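TatD-related deoxyribonuclease (Thermotoga maritima, PDB 1J6O) probably acts as a metal-dependent deoxyribonuclease of the TatD family, hydrolysing ester bonds in DNA on a TIM-barrel scaffold. Local coordinates at residues V45-N50 with F68-V73; H88-A93 with A129-L134; V98-E103 with N133-V138; V121-I126 with Y148-T153; P157-V162 with F263-E268. All coordinates share one frame; numbering follows the deposited sequence.

Contact 1: residues V45-N50 with F68-V73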
# COMPACT_ATOMS: atom_id res chain seq x y z
N VAL A 45 7.32 -2.65 -1.08
CA VAL A 45 7.19 -1.24 -1.44
C VAL A 45 7.14 -0.58 -0.05
O VAL A 45 6.17 -0.78 0.68
CB VAL A 45 5.91 -0.93 -2.18
CG1 VAL A 45 5.82 0.61 -2.38
CG2 VAL A 45 5.89 -1.67 -3.53
N ASN A 46 8.20 0.15 0.30
CA ASN A 46 8.29 0.83 1.60
C ASN A 46 7.72 2.23 1.46
O ASN A 46 8.20 3.04 0.70
CB ASN A 46 9.74 0.84 2.04
CG ASN A 46 9.87 0.90 3.51
OD1 ASN A 46 9.57 -0.07 4.21
ND2 ASN A 46 10.29 2.05 4.01
N VAL A 47 6.71 2.49 2.27
CA VAL A 47 5.97 3.74 2.27
C VAL A 47 6.22 4.82 3.30
O VAL A 47 6.19 4.55 4.50
CB VAL A 47 4.46 3.36 2.34
CG1 VAL A 47 3.61 4.54 2.00
CG2 VAL A 47 4.16 2.19 1.37
N GLY A 48 6.36 6.06 2.83
CA GLY A 48 6.59 7.19 3.74
C GLY A 48 5.27 7.81 4.17
O GLY A 48 4.26 7.63 3.47
N VAL A 49 5.24 8.52 5.31
CA VAL A 49 3.98 9.14 5.75
C VAL A 49 4.00 10.68 5.86
O VAL A 49 2.98 11.30 6.19
CB VAL A 49 3.44 8.51 7.07
CG1 VAL A 49 3.13 7.00 6.82
CG2 VAL A 49 4.44 8.66 8.21
N ASN A 50 5.16 11.28 5.60
CA ASN A 50 5.30 12.73 5.64
C ASN A 50 6.65 13.03 5.02
O ASN A 50 7.35 12.11 4.59
CB ASN A 50 5.16 13.31 7.06
CG ASN A 50 6.17 12.76 8.05
OD1 ASN A 50 7.37 12.75 7.80
ND2 ASN A 50 5.67 12.33 9.20
N PHE A 68 11.67 -0.90 -2.65
CA PHE A 68 11.37 0.23 -3.52
C PHE A 68 10.67 1.18 -2.58
O PHE A 68 10.21 0.77 -1.49
CB PHE A 68 10.51 -0.17 -4.72
CG PHE A 68 11.24 -1.09 -5.64
CD1 PHE A 68 11.23 -2.47 -5.41
CD2 PHE A 68 12.03 -0.57 -6.65
CE1 PHE A 68 12.02 -3.34 -6.19
CE2 PHE A 68 12.83 -1.42 -7.44
CZ PHE A 68 12.82 -2.80 -7.21
N CYS A 69 10.52 2.43 -3.00
CA CYS A 69 9.90 3.44 -2.16
C CYS A 69 8.68 4.21 -2.68
O CYS A 69 8.50 4.37 -3.88
CB CYS A 69 11.04 4.46 -1.89
SG CYS A 69 10.74 5.87 -0.82
N SER A 70 7.82 4.65 -1.75
CA SER A 70 6.63 5.44 -2.09
C SER A 70 6.81 6.65 -1.19
O SER A 70 7.09 6.48 0.02
CB SER A 70 5.32 4.75 -1.74
OG SER A 70 4.23 5.55 -2.19
N VAL A 71 6.66 7.85 -1.73
CA VAL A 71 6.81 9.06 -0.91
C VAL A 71 5.50 9.82 -0.91
O VAL A 71 4.80 9.88 -1.94
CB VAL A 71 7.95 9.98 -1.43
CG1 VAL A 71 9.28 9.22 -1.40
CG2 VAL A 71 7.66 10.49 -2.87
N GLY A 72 5.18 10.40 0.24
CA GLY A 72 3.94 11.14 0.35
C GLY A 72 3.67 11.63 1.76
O GLY A 72 4.50 11.48 2.68
N VAL A 73 2.50 12.23 1.91
CA VAL A 73 2.06 12.76 3.17
C VAL A 73 0.69 12.19 3.48
O VAL A 73 -0.29 12.41 2.74
CB VAL A 73 1.98 14.32 3.11
CG1 VAL A 73 1.52 14.86 4.46
CG2 VAL A 73 3.34 14.89 2.77
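Asn46 N donates to Phe68 O at 2.8 Å, with a nearly straight N-H...O angle of 168°. Two more backbone bonds follow in the pattern of parallel strands of a TIM barrel. Ser70 N reaches Asn46 O at 3.0 Å, and Gly48 N reaches Ser70 O at 2.9 Å. Asn46 therefore binds the other strand through both its N and its O. Cys69 CA adds a CA-H...O contact to Asn46 O at 3.4 Å. The strands belong to a beta-alpha-beta unit whose helix is 51-61.

Side chains alternate between the two faces. Val45, Val47, Phe68 and Ser70 share one face, Asn46 and Cys69 the other. The Asn46 amide is held by Leu20 N and Ser57 OG. The Ser70 hydroxyl is bonded to Gly102 O, on the next strand. Val47 also lies beside Glu103 and close to His17, both predicted metal ligands.

Past the strands the chains stay close. Asn50 is the N-cap of helix 51-61, its OD1 accepting from Asp53 N. Val73 CA makes a CA-H...O contact with Val49 O. On the face that carries Val45 and Ser70, Val47 CG1, anti to the backbone N (chi1 -166°), lies 4.1 Å from Ser70 CB.

Contact 2: residues H88-A93 with A129-L134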
# COMPACT_ATOMS: atom_id res chain seq x y z
N HIS A 88 9.00 19.19 -2.88
CA HIS A 88 9.90 18.35 -2.12
C HIS A 88 9.67 16.86 -2.46
O HIS A 88 10.63 16.10 -2.56
CB HIS A 88 9.70 18.61 -0.64
CG HIS A 88 10.89 18.25 0.19
ND1 HIS A 88 11.29 19.00 1.27
CD2 HIS A 88 11.74 17.20 0.12
CE1 HIS A 88 12.33 18.42 1.84
NE2 HIS A 88 12.63 17.33 1.16
N LEU A 89 8.41 16.45 -2.64
CA LEU A 89 8.12 15.05 -2.97
C LEU A 89 8.61 14.79 -4.39
O LEU A 89 9.17 13.73 -4.70
CB LEU A 89 6.61 14.75 -2.87
CG LEU A 89 5.98 14.73 -1.48
CD1 LEU A 89 4.45 14.56 -1.58
CD2 LEU A 89 6.63 13.60 -0.66
N GLU A 90 8.43 15.79 -5.26
CA GLU A 90 8.86 15.66 -6.64
C GLU A 90 10.38 15.47 -6.70
O GLU A 90 10.88 14.71 -7.54
CB GLU A 90 8.43 16.89 -7.44
CG GLU A 90 8.87 16.87 -8.89
CD GLU A 90 8.07 17.85 -9.70
OE1 GLU A 90 7.73 18.93 -9.14
OE2 GLU A 90 7.78 17.56 -10.88
N LYS A 91 11.10 16.15 -5.80
CA LYS A 91 12.56 16.04 -5.76
C LYS A 91 12.96 14.61 -5.33
O LYS A 91 13.93 14.04 -5.82
CB LYS A 91 13.15 17.02 -4.75
CG LYS A 91 14.66 16.80 -4.53
CD LYS A 91 15.26 17.67 -3.43
CE LYS A 91 16.75 17.34 -3.21
NZ LYS A 91 17.41 18.21 -2.17
N PHE A 92 12.20 14.04 -4.40
CA PHE A 92 12.50 12.69 -3.94
C PHE A 92 12.30 11.73 -5.10
O PHE A 92 13.11 10.83 -5.35
CB PHE A 92 11.53 12.24 -2.83
CG PHE A 92 11.75 12.87 -1.47
CD1 PHE A 92 12.99 13.37 -1.09
CD2 PHE A 92 10.70 12.91 -0.55
CE1 PHE A 92 13.18 13.90 0.21
CE2 PHE A 92 10.88 13.43 0.73
CZ PHE A 92 12.13 13.93 1.11
N ALA A 93 11.18 11.92 -5.79
CA ALA A 93 10.82 11.08 -6.91
C ALA A 93 11.81 11.08 -8.06
O ALA A 93 11.65 10.31 -9.00
CB ALA A 93 9.40 11.42 -7.39
N ALA A 129 1.18 12.70 -8.86
CA ALA A 129 1.32 11.35 -9.42
C ALA A 129 0.96 11.36 -10.92
O ALA A 129 1.61 10.68 -11.74
CB ALA A 129 0.42 10.37 -8.65
N GLY A 130 -0.07 12.13 -11.28
CA GLY A 130 -0.47 12.20 -12.68
C GLY A 130 0.68 12.79 -13.49
O GLY A 130 1.06 12.29 -14.57
N LYS A 131 1.26 13.87 -12.97
CA LYS A 131 2.36 14.53 -13.65
C LYS A 131 3.58 13.61 -13.86
O LYS A 131 4.17 13.57 -14.95
CB LYS A 131 2.77 15.75 -12.82
CG LYS A 131 4.00 16.48 -13.35
CD LYS A 131 4.32 17.68 -12.46
CE LYS A 131 5.66 18.33 -12.80
NZ LYS A 131 6.07 19.31 -11.75
N LEU A 132 3.94 12.88 -12.82
CA LEU A 132 5.10 11.97 -12.88
C LEU A 132 4.77 10.60 -13.44
O LEU A 132 5.67 9.79 -13.68
CB LEU A 132 5.71 11.84 -11.48
CG LEU A 132 6.08 13.13 -10.72
CD1 LEU A 132 6.66 12.76 -9.32
CD2 LEU A 132 7.10 13.95 -11.52
N ASN A 133 3.48 10.35 -13.65
CA ASN A 133 3.01 9.09 -14.15
C ASN A 133 3.35 7.94 -13.21
O ASN A 133 3.70 6.84 -13.64
CB ASN A 133 3.57 8.83 -15.53
CG ASN A 133 2.71 7.90 -16.32
OD1 ASN A 133 1.53 7.71 -15.99
ND2 ASN A 133 3.27 7.33 -17.38
N LEU A 134 3.28 8.21 -11.91
CA LEU A 134 3.57 7.20 -10.88
C LEU A 134 2.24 6.75 -10.27
O LEU A 134 1.31 7.55 -10.13
CB LEU A 134 4.43 7.80 -9.76
CG LEU A 134 5.90 8.09 -10.06
CD1 LEU A 134 6.55 8.77 -8.85
CD2 LEU A 134 6.65 6.78 -10.43
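A salt bridge between Glu90 and Lys131 joins two outer helices of the barrel, 85-92 and 115-132, near their C-terminal ends. It lies at the surface, away from the predicted metal site. Lys131 NZ donates to Glu90 OE2 at 2.6 Å. It uses the syn lone pair of that oxygen, on the side of the other carboxylate oxygen. Glu90 OE1 is also near, 3.1 Å from Lys131 NZ. The ammonium group thus lies by both oxygens but is hydrogen-bonded to OE2. The two side chains cross at about a right angle. Each has CG anti to the backbone N, with chi1 178° in Glu90 and 175° in Lys131. Both chains then run extended, and their charged groups meet between the helices.

Carbon contacts lie next to the bridge. Leu132 CD1 meets Ala93 CB at 3.6 Å in an apolar contact, while its CD2 lies 3.7 Å from the carboxylate oxygen Glu90 OE2. Leu134 CD1 also approaches Ala93 CB, at 4.2 Å. The Ala93 methyl therefore meets two leucines that follow each other closely in the chain.

Between those leucines, helix 115-132 ends in a Schellman motif. Asn133 is its C-prime residue, with positive phi. Leu134 N bonds back to Ala129 O, and Asn133 N bonds weakly to Gly130 O. This turn sends the chain on into the next strand. The chemistry is mixed: a charge pair at the surface lies beside a small leucine-alanine cluster, so the two helices are joined by both an ionic and an apolar contact, the ionic one probably weakened by its exposure to solvent.

Contact 3: residues V98-E103 with N133-V138; sequences VVAIGE and NLPLVV
Ile101 and Leu134 meet at the apolar centre, their side chains crossing at about a right angle. Leu134 CD1 lies 4.1 Å from Ile101 CG1 and also touches Ile101 CD1. Leu134 CD2 lies by the Val99 carbonyl. Leu136, on the same sheet face as Ile101, adds its CD2 near Ile101 CB. Ala100 takes a different neighbour. Its CB is 3.8 Å from Val137 CG2, which stands anti to the carbonyl carbon of Val137.

Just before strand 136-141, the Pro135 ring lies against strand 98-107, with CG and CD both 3.2 Å from Val99 O. That carbonyl oxygen is buried here and has no polar partner in the model. The backbone supplies the polar links. Ile101 N donates to Pro135 O at 3.0 Å, nearly along the C=O axis. Val137 N returns to Ile101 O at 2.9 Å. This is a parallel bridge in a beta-alpha-beta crossover.

At the edge, Gly102 CA makes a CA-H...O contact with Val137 O at 3.5 Å. A side chain at Gly102 would clash with that oxygen. A cis peptide bond follows, leading to Glu103, a predicted metal ligand. Its OE1 is hydrogen-bonded to His17 NE2.

Strand 67-71 borders strand 98-107 on its other side. Helix 115-132 packs on Ile101 and Leu136, while Phe263 of helix 248-264 touches Val99, Ala100 and Val137.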
# COMPACT_ATOMS: atom_id res chain seq x y z
N VAL A 98 12.04 5.39 -6.21
CA VAL A 98 10.66 5.84 -5.91
C VAL A 98 9.74 5.33 -7.02
O VAL A 98 9.87 5.71 -8.21
CB VAL A 98 10.58 7.36 -5.80
CG1 VAL A 98 9.12 7.79 -5.64
CG2 VAL A 98 11.38 7.81 -4.57
N VAL A 99 8.79 4.48 -6.63
CA VAL A 99 7.87 3.89 -7.60
C VAL A 99 6.42 4.27 -7.41
O VAL A 99 5.54 3.78 -8.13
CB VAL A 99 7.97 2.33 -7.51
CG1 VAL A 99 9.41 1.87 -7.83
CG2 VAL A 99 7.64 1.87 -6.08
N ALA A 100 6.14 5.15 -6.46
CA ALA A 100 4.77 5.52 -6.24
C ALA A 100 4.72 6.75 -5.36
O ALA A 100 5.73 7.15 -4.79
CB ALA A 100 4.02 4.36 -5.53
N ILE A 101 3.53 7.35 -5.31
CA ILE A 101 3.26 8.53 -4.50
C ILE A 101 2.23 8.05 -3.48
O ILE A 101 1.17 7.50 -3.85
CB ILE A 101 2.64 9.72 -5.32
CG1 ILE A 101 3.66 10.30 -6.30
CG2 ILE A 101 2.20 10.85 -4.34
CD1 ILE A 101 4.90 10.89 -5.64
N GLY A 102 2.56 8.24 -2.20
CA GLY A 102 1.70 7.85 -1.10
C GLY A 102 2.63 7.53 0.07
O GLY A 102 3.85 7.42 -0.14
N GLU A 103 2.11 7.28 1.26
CA GLU A 103 0.69 7.25 1.56
C GLU A 103 -0.04 8.59 1.46
O GLU A 103 0.45 9.63 1.90
CB GLU A 103 0.53 6.67 2.98
CG GLU A 103 -0.70 5.84 3.16
CD GLU A 103 -0.68 5.00 4.43
OE1 GLU A 103 0.40 4.48 4.82
OE2 GLU A 103 -1.76 4.86 5.04
N ASN A 133 3.48 10.35 -13.65
CA ASN A 133 3.01 9.09 -14.15
C ASN A 133 3.35 7.94 -13.21
O ASN A 133 3.70 6.84 -13.64
CB ASN A 133 3.57 8.83 -15.53
CG ASN A 133 2.71 7.90 -16.32
OD1 ASN A 133 1.53 7.71 -15.99
ND2 ASN A 133 3.27 7.33 -17.38
N LEU A 134 3.28 8.21 -11.91
CA LEU A 134 3.57 7.20 -10.88
C LEU A 134 2.24 6.75 -10.27
O LEU A 134 1.31 7.55 -10.13
CB LEU A 134 4.43 7.80 -9.76
CG LEU A 134 5.90 8.09 -10.06
CD1 LEU A 134 6.55 8.77 -8.85
CD2 LEU A 134 6.65 6.78 -10.43
N PRO A 135 2.12 5.46 -9.91
CA PRO A 135 0.89 4.94 -9.31
C PRO A 135 0.73 5.51 -7.91
O PRO A 135 1.71 5.95 -7.29
CB PRO A 135 1.12 3.42 -9.32
CG PRO A 135 2.57 3.29 -9.19
CD PRO A 135 3.09 4.38 -10.14
N LEU A 136 -0.50 5.54 -7.43
CA LEU A 136 -0.79 6.06 -6.12
C LEU A 136 -1.00 4.94 -5.11
O LEU A 136 -1.52 3.89 -5.46
CB LEU A 136 -2.08 6.91 -6.16
CG LEU A 136 -1.94 8.27 -6.83
CD1 LEU A 136 -3.24 8.67 -7.53
CD2 LEU A 136 -1.54 9.29 -5.77
N VAL A 137 -0.54 5.17 -3.88
CA VAL A 137 -0.67 4.23 -2.78
C VAL A 137 -1.67 5.04 -1.94
O VAL A 137 -1.29 5.99 -1.26
CB VAL A 137 0.68 4.04 -2.05
CG1 VAL A 137 0.47 3.40 -0.71
CG2 VAL A 137 1.58 3.17 -2.92
N VAL A 138 -2.94 4.65 -2.01
CA VAL A 138 -4.03 5.34 -1.30
C VAL A 138 -4.53 4.76 -0.01
O VAL A 138 -4.75 3.56 0.12
CB VAL A 138 -5.24 5.52 -2.28
CG1 VAL A 138 -6.34 6.39 -1.65
CG2 VAL A 138 -4.75 6.14 -3.58

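Contact 4: residues V121-I126 with Y148-T153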
# COMPACT_ATOMS: atom_id res chain seq x y z
N VAL A 121 -4.65 18.36 0.28
CA VAL A 121 -3.34 17.68 0.29
C VAL A 121 -3.40 16.40 -0.54
O VAL A 121 -2.42 16.04 -1.22
CB VAL A 121 -2.93 17.38 1.76
CG1 VAL A 121 -1.74 16.42 1.82
CG2 VAL A 121 -2.59 18.70 2.48
N PHE A 122 -4.54 15.72 -0.50
CA PHE A 122 -4.77 14.48 -1.25
C PHE A 122 -4.83 14.85 -2.73
O PHE A 122 -4.17 14.24 -3.58
CB PHE A 122 -6.08 13.85 -0.79
CG PHE A 122 -6.47 12.58 -1.54
CD1 PHE A 122 -5.51 11.68 -1.99
CD2 PHE A 122 -7.80 12.24 -1.67
CE1 PHE A 122 -5.88 10.45 -2.55
CE2 PHE A 122 -8.20 11.00 -2.23
CZ PHE A 122 -7.23 10.11 -2.67
N VAL A 123 -5.61 15.87 -3.04
CA VAL A 123 -5.73 16.30 -4.43
C VAL A 123 -4.37 16.70 -5.00
O VAL A 123 -4.03 16.34 -6.12
CB VAL A 123 -6.72 17.49 -4.57
CG1 VAL A 123 -6.58 18.14 -5.94
CG2 VAL A 123 -8.14 16.99 -4.37
N GLU A 124 -3.58 17.42 -4.24
CA GLU A 124 -2.28 17.83 -4.72
C GLU A 124 -1.33 16.67 -5.00
O GLU A 124 -0.52 16.74 -5.92
CB GLU A 124 -1.67 18.84 -3.76
CG GLU A 124 -2.63 20.01 -3.51
CD GLU A 124 -2.02 21.22 -2.83
OE1 GLU A 124 -1.31 21.04 -1.82
OE2 GLU A 124 -2.26 22.36 -3.30
N GLN A 125 -1.45 15.58 -4.24
CA GLN A 125 -0.57 14.43 -4.46
C GLN A 125 -1.06 13.61 -5.67
O GLN A 125 -0.25 13.03 -6.42
CB GLN A 125 -0.49 13.59 -3.20
CG GLN A 125 0.37 14.29 -2.15
CD GLN A 125 0.46 13.52 -0.86
OE1 GLN A 125 1.28 12.61 -0.73
NE2 GLN A 125 -0.38 13.88 0.09
N ILE A 126 -2.38 13.57 -5.84
CA ILE A 126 -2.95 12.85 -6.97
C ILE A 126 -2.43 13.59 -8.20
O ILE A 126 -2.02 12.97 -9.19
CB ILE A 126 -4.49 12.93 -6.94
CG1 ILE A 126 -5.03 12.05 -5.82
CG2 ILE A 126 -5.07 12.57 -8.30
CD1 ILE A 126 -6.54 12.24 -5.60
N TYR A 148 -13.62 8.51 -3.60
CA TYR A 148 -14.05 8.14 -4.95
C TYR A 148 -14.33 9.39 -5.78
O TYR A 148 -13.82 9.53 -6.89
CB TYR A 148 -15.32 7.29 -4.91
CG TYR A 148 -15.75 6.83 -6.28
CD1 TYR A 148 -15.04 5.82 -6.96
CD2 TYR A 148 -16.87 7.38 -6.90
CE1 TYR A 148 -15.46 5.37 -8.23
CE2 TYR A 148 -17.29 6.93 -8.16
CZ TYR A 148 -16.58 5.93 -8.82
OH TYR A 148 -16.99 5.51 -10.07
N GLU A 149 -15.15 10.29 -5.25
CA GLU A 149 -15.49 11.53 -5.94
C GLU A 149 -14.23 12.28 -6.38
O GLU A 149 -14.12 12.75 -7.51
CB GLU A 149 -16.32 12.44 -5.03
CG GLU A 149 -17.81 12.14 -4.99
CD GLU A 149 -18.52 12.47 -6.30
OE1 GLU A 149 -18.21 13.53 -6.90
OE2 GLU A 149 -19.40 11.68 -6.72
N ILE A 150 -13.27 12.40 -5.47
CA ILE A 150 -12.03 13.10 -5.78
C ILE A 150 -11.21 12.42 -6.87
O ILE A 150 -10.78 13.04 -7.83
CB ILE A 150 -11.16 13.23 -4.51
CG1 ILE A 150 -11.85 14.19 -3.53
CG2 ILE A 150 -9.77 13.73 -4.87
CD1 ILE A 150 -11.09 14.36 -2.20
N LEU A 151 -11.00 11.12 -6.72
CA LEU A 151 -10.22 10.38 -7.72
C LEU A 151 -10.83 10.41 -9.12
O LEU A 151 -10.14 10.68 -10.11
CB LEU A 151 -10.03 8.94 -7.24
CG LEU A 151 -9.07 8.84 -6.04
CD1 LEU A 151 -9.27 7.56 -5.26
CD2 LEU A 151 -7.66 8.96 -6.56
N ARG A 152 -12.13 10.17 -9.21
CA ARG A 152 -12.78 10.17 -10.51
C ARG A 152 -12.81 11.57 -11.12
O ARG A 152 -12.99 11.73 -12.32
CB ARG A 152 -14.20 9.60 -10.41
CG ARG A 152 -15.22 10.46 -9.68
CD ARG A 152 -16.64 9.95 -9.95
NE ARG A 152 -17.71 10.86 -9.50
CZ ARG A 152 -17.68 12.18 -9.66
NH1 ARG A 152 -16.64 12.78 -10.24
NH2 ARG A 152 -18.71 12.92 -9.24
N THR A 153 -12.62 12.58 -10.28
CA THR A 153 -12.63 13.96 -10.75
C THR A 153 -11.43 14.33 -11.62
O THR A 153 -11.57 15.11 -12.56
CB THR A 153 -12.72 14.97 -9.57
OG1 THR A 153 -14.01 14.86 -8.95
CG2 THR A 153 -12.50 16.40 -10.07
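Ile150, Phe122 and Leu151 bury the most surface where helices 115-132 and 144-153 pack side by side. Ile150 points toward the other helix and touches three of its residues. Its CG2 lies 3.6 Å from Ile126 CD1 and 3.7 Å from Val123 CG2. Its CD1 reaches Phe122 CD2 at 3.9 Å. The two branches thus divide the work: CG2 serves the aliphatic neighbours and also brushes the ring, while CD1 extends to the ring alone.

Phe122 has CG anti to the backbone N (chi1 177°), and its ring lies between the two helices. Within its own helix, Ile126 CD1 sits 3.5 Å above the ring plane, over its centre. Across the contact, Phe122 CZ is 4.0 Å from Leu151 CG. These two side chains cross at about a right angle. Leu151 CD2 turns to Ile126 CD1 at 3.6 Å, so this one methyl of Ile126 meets the ring, Ile150 and Leu151. An alanine at Phe122 would probably open a gap beside Ile150 CD1 and Leu151 CG and leave Ile126 CD1 without the ring beneath it.

No polar group takes part across the interface, which is held by apolar contacts. On the far side of helix 115-132, Gln125 OE1 accepts from Val73 N. Phe122 also touches Thr104 and Leu106 of strand 98-107, and Leu151 touches helix 170-179. The axes of the two short segments lie 10.6 Å apart at an angle of 31°. Such roughly parallel packing of successive outer helices is typical of the alpha/beta TIM barrel.

Contact 5: residues P157-V162 with F263-E268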
# COMPACT_ATOMS: atom_id res chain seq x y z
N PRO A 157 -2.87 8.76 -13.03
CA PRO A 157 -1.73 8.16 -13.74
C PRO A 157 -2.22 6.91 -14.47
O PRO A 157 -3.22 6.31 -14.04
CB PRO A 157 -0.76 7.79 -12.61
CG PRO A 157 -1.21 8.60 -11.44
CD PRO A 157 -2.70 8.66 -11.57
N GLU A 158 -1.53 6.53 -15.54
CA GLU A 158 -1.87 5.36 -16.36
C GLU A 158 -2.18 4.19 -15.43
O GLU A 158 -3.26 3.60 -15.49
CB GLU A 158 -0.69 4.99 -17.26
CG GLU A 158 -0.40 6.01 -18.36
CD GLU A 158 0.96 5.83 -19.02
OE1 GLU A 158 1.77 5.01 -18.52
OE2 GLU A 158 1.24 6.51 -20.03
N LYS A 159 -1.21 3.84 -14.59
CA LYS A 159 -1.37 2.76 -13.62
C LYS A 159 -1.92 3.53 -12.42
O LYS A 159 -1.16 4.18 -11.72
CB LYS A 159 -0.00 2.17 -13.25
CG LYS A 159 0.79 1.54 -14.39
CD LYS A 159 0.67 0.03 -14.35
CE LYS A 159 1.42 -0.62 -15.51
NZ LYS A 159 2.84 -0.21 -15.52
N ARG A 160 -3.22 3.47 -12.21
CA ARG A 160 -3.85 4.19 -11.10
C ARG A 160 -3.18 3.92 -9.74
O ARG A 160 -2.79 4.86 -9.02
CB ARG A 160 -5.32 3.82 -11.04
CG ARG A 160 -5.99 3.91 -12.41
CD ARG A 160 -7.04 4.99 -12.44
NE ARG A 160 -7.71 5.05 -13.74
CZ ARG A 160 -7.15 5.47 -14.86
NH1 ARG A 160 -5.89 5.89 -14.87
NH2 ARG A 160 -7.87 5.51 -15.98
N GLY A 161 -3.08 2.64 -9.39
CA GLY A 161 -2.46 2.31 -8.11
C GLY A 161 -3.21 1.29 -7.27
O GLY A 161 -3.88 0.38 -7.76
N VAL A 162 -3.10 1.47 -5.96
CA VAL A 162 -3.73 0.58 -5.02
C VAL A 162 -4.42 1.31 -3.89
O VAL A 162 -3.90 2.32 -3.40
CB VAL A 162 -2.65 -0.30 -4.35
CG1 VAL A 162 -3.29 -1.34 -3.50
CG2 VAL A 162 -1.72 -0.91 -5.44
N PHE A 263 3.97 -1.45 -9.83
CA PHE A 263 5.14 -0.75 -9.35
C PHE A 263 6.45 -0.83 -10.10
O PHE A 263 7.21 0.15 -10.11
CB PHE A 263 5.37 -1.21 -7.90
CG PHE A 263 4.21 -0.91 -6.98
CD1 PHE A 263 3.98 0.39 -6.57
CD2 PHE A 263 3.38 -1.92 -6.55
CE1 PHE A 263 2.92 0.67 -5.71
CE2 PHE A 263 2.30 -1.67 -5.68
CZ PHE A 263 2.08 -0.36 -5.26
N LEU A 264 6.71 -1.96 -10.74
CA LEU A 264 7.99 -2.07 -11.44
C LEU A 264 8.08 -1.86 -12.92
O LEU A 264 9.17 -1.68 -13.43
CB LEU A 264 8.63 -3.41 -11.09
CG LEU A 264 8.81 -3.58 -9.58
CD1 LEU A 264 9.54 -4.89 -9.28
CD2 LEU A 264 9.56 -2.37 -8.99
N GLU A 265 6.96 -1.90 -13.62
CA GLU A 265 7.03 -1.71 -15.05
C GLU A 265 7.48 -0.30 -15.37
O GLU A 265 7.04 0.67 -14.73
CB GLU A 265 5.67 -2.01 -15.69
CG GLU A 265 5.79 -2.71 -17.04
CD GLU A 265 4.53 -3.46 -17.43
OE1 GLU A 265 3.58 -2.83 -17.95
OE2 GLU A 265 4.49 -4.69 -17.21
N VAL A 266 8.38 -0.18 -16.34
CA VAL A 266 8.88 1.13 -16.72
C VAL A 266 7.70 1.94 -17.27
O VAL A 266 6.99 1.48 -18.17
CB VAL A 266 10.00 1.01 -17.79
CG1 VAL A 266 10.51 2.40 -18.16
CG2 VAL A 266 11.13 0.17 -17.27
N LYS A 267 7.49 3.14 -16.74
CA LYS A 267 6.38 3.98 -17.20
C LYS A 267 6.87 5.19 -18.00
O LYS A 267 7.96 5.72 -17.76
CB LYS A 267 5.56 4.47 -16.00
CG LYS A 267 5.01 3.35 -15.12
CD LYS A 267 4.36 3.90 -13.86
CE LYS A 267 3.76 2.77 -13.01
NZ LYS A 267 4.80 1.79 -12.57
N GLU A 268 6.06 5.63 -18.97
CA GLU A 268 6.42 6.78 -19.78
C GLU A 268 6.72 7.95 -18.84
O GLU A 268 5.79 8.54 -18.27
CB GLU A 268 5.27 7.18 -20.71
CG GLU A 268 5.24 6.49 -22.07
CD GLU A 268 4.11 7.04 -22.94
OE1 GLU A 268 3.98 8.29 -23.03
OE2 GLU A 268 3.36 6.23 -23.55
OXT GLU A 268 7.92 8.25 -18.67
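Lys159 and Lys267 carry the centre of this contact, and carbon does the touching. Lys159 CG is 3.5 Å from Lys267 CE, which is tight for two carbons. Lys159 CB lies a little farther from the same atom. The side chains pass obliquely. Nearer the barrel interior, Val162 CG2 packs against Phe263 CZ at 3.8 Å, and these two cross at about a right angle.

The charged groups lie at the tips of the same lysines and beside them. Lys159 NZ makes a long salt bridge to Glu265 OE1, at 3.6 Å. The chain of Lys159 bends at chi2 (-101°) and again at chi4, and NZ is also hydrogen-bonded to Arg261 O. Lys267 NZ lies 4.1 Å from Lys159 NZ, a like-charge pair. It has Ile262 O as a hydrogen-bond partner, which probably eases the repulsion. An alanine at Lys159 would probably leave Glu265 without this positive partner and Arg261 O without its lysine donor.

Two acidic groups also come close, Glu158 OE2 and Glu268 OE2 at 4.1 Å, their carboxylate planes 77° apart. Asn133 ND2 bonds to both Glu158 OE1 and the backbone O of Glu268, and so ties segment 157-162 to the C-terminal residue.

The C-terminal tail, coming off helix 248-264, lies against the loop that leads into strand 161-163, at the end of the barrel where the strands begin. Phe263 also packs on strands 41-47, 98-107 and 136-141, while strand 161-163 pairs with strand 136-141.

In the fold
Contacts 1, 3 and 5 reach the same parallel barrel sheet; contacts 2 and 4 join its outer helices. Contact 1 comes first in the chain. Contacts 2 and 3 then end on the same stretch, sharing Asn133 and Leu134, and contact 4 crosses both. Contact 5 brings in the C-terminus. The centres of contacts 1 and 3 are about 8 Å apart, as are those of 2 and 3 and of 3 and 5. Contact 3 is thus the hub. The centres of contacts 1 and 4 are about 18 Å apart, yet a hydrogen bond joins them. The predicted metal site lies on the strand side, with Glu103 of contact 3 among its ligands and Val47 of contact 1 beside it; contact 2 lies away from it.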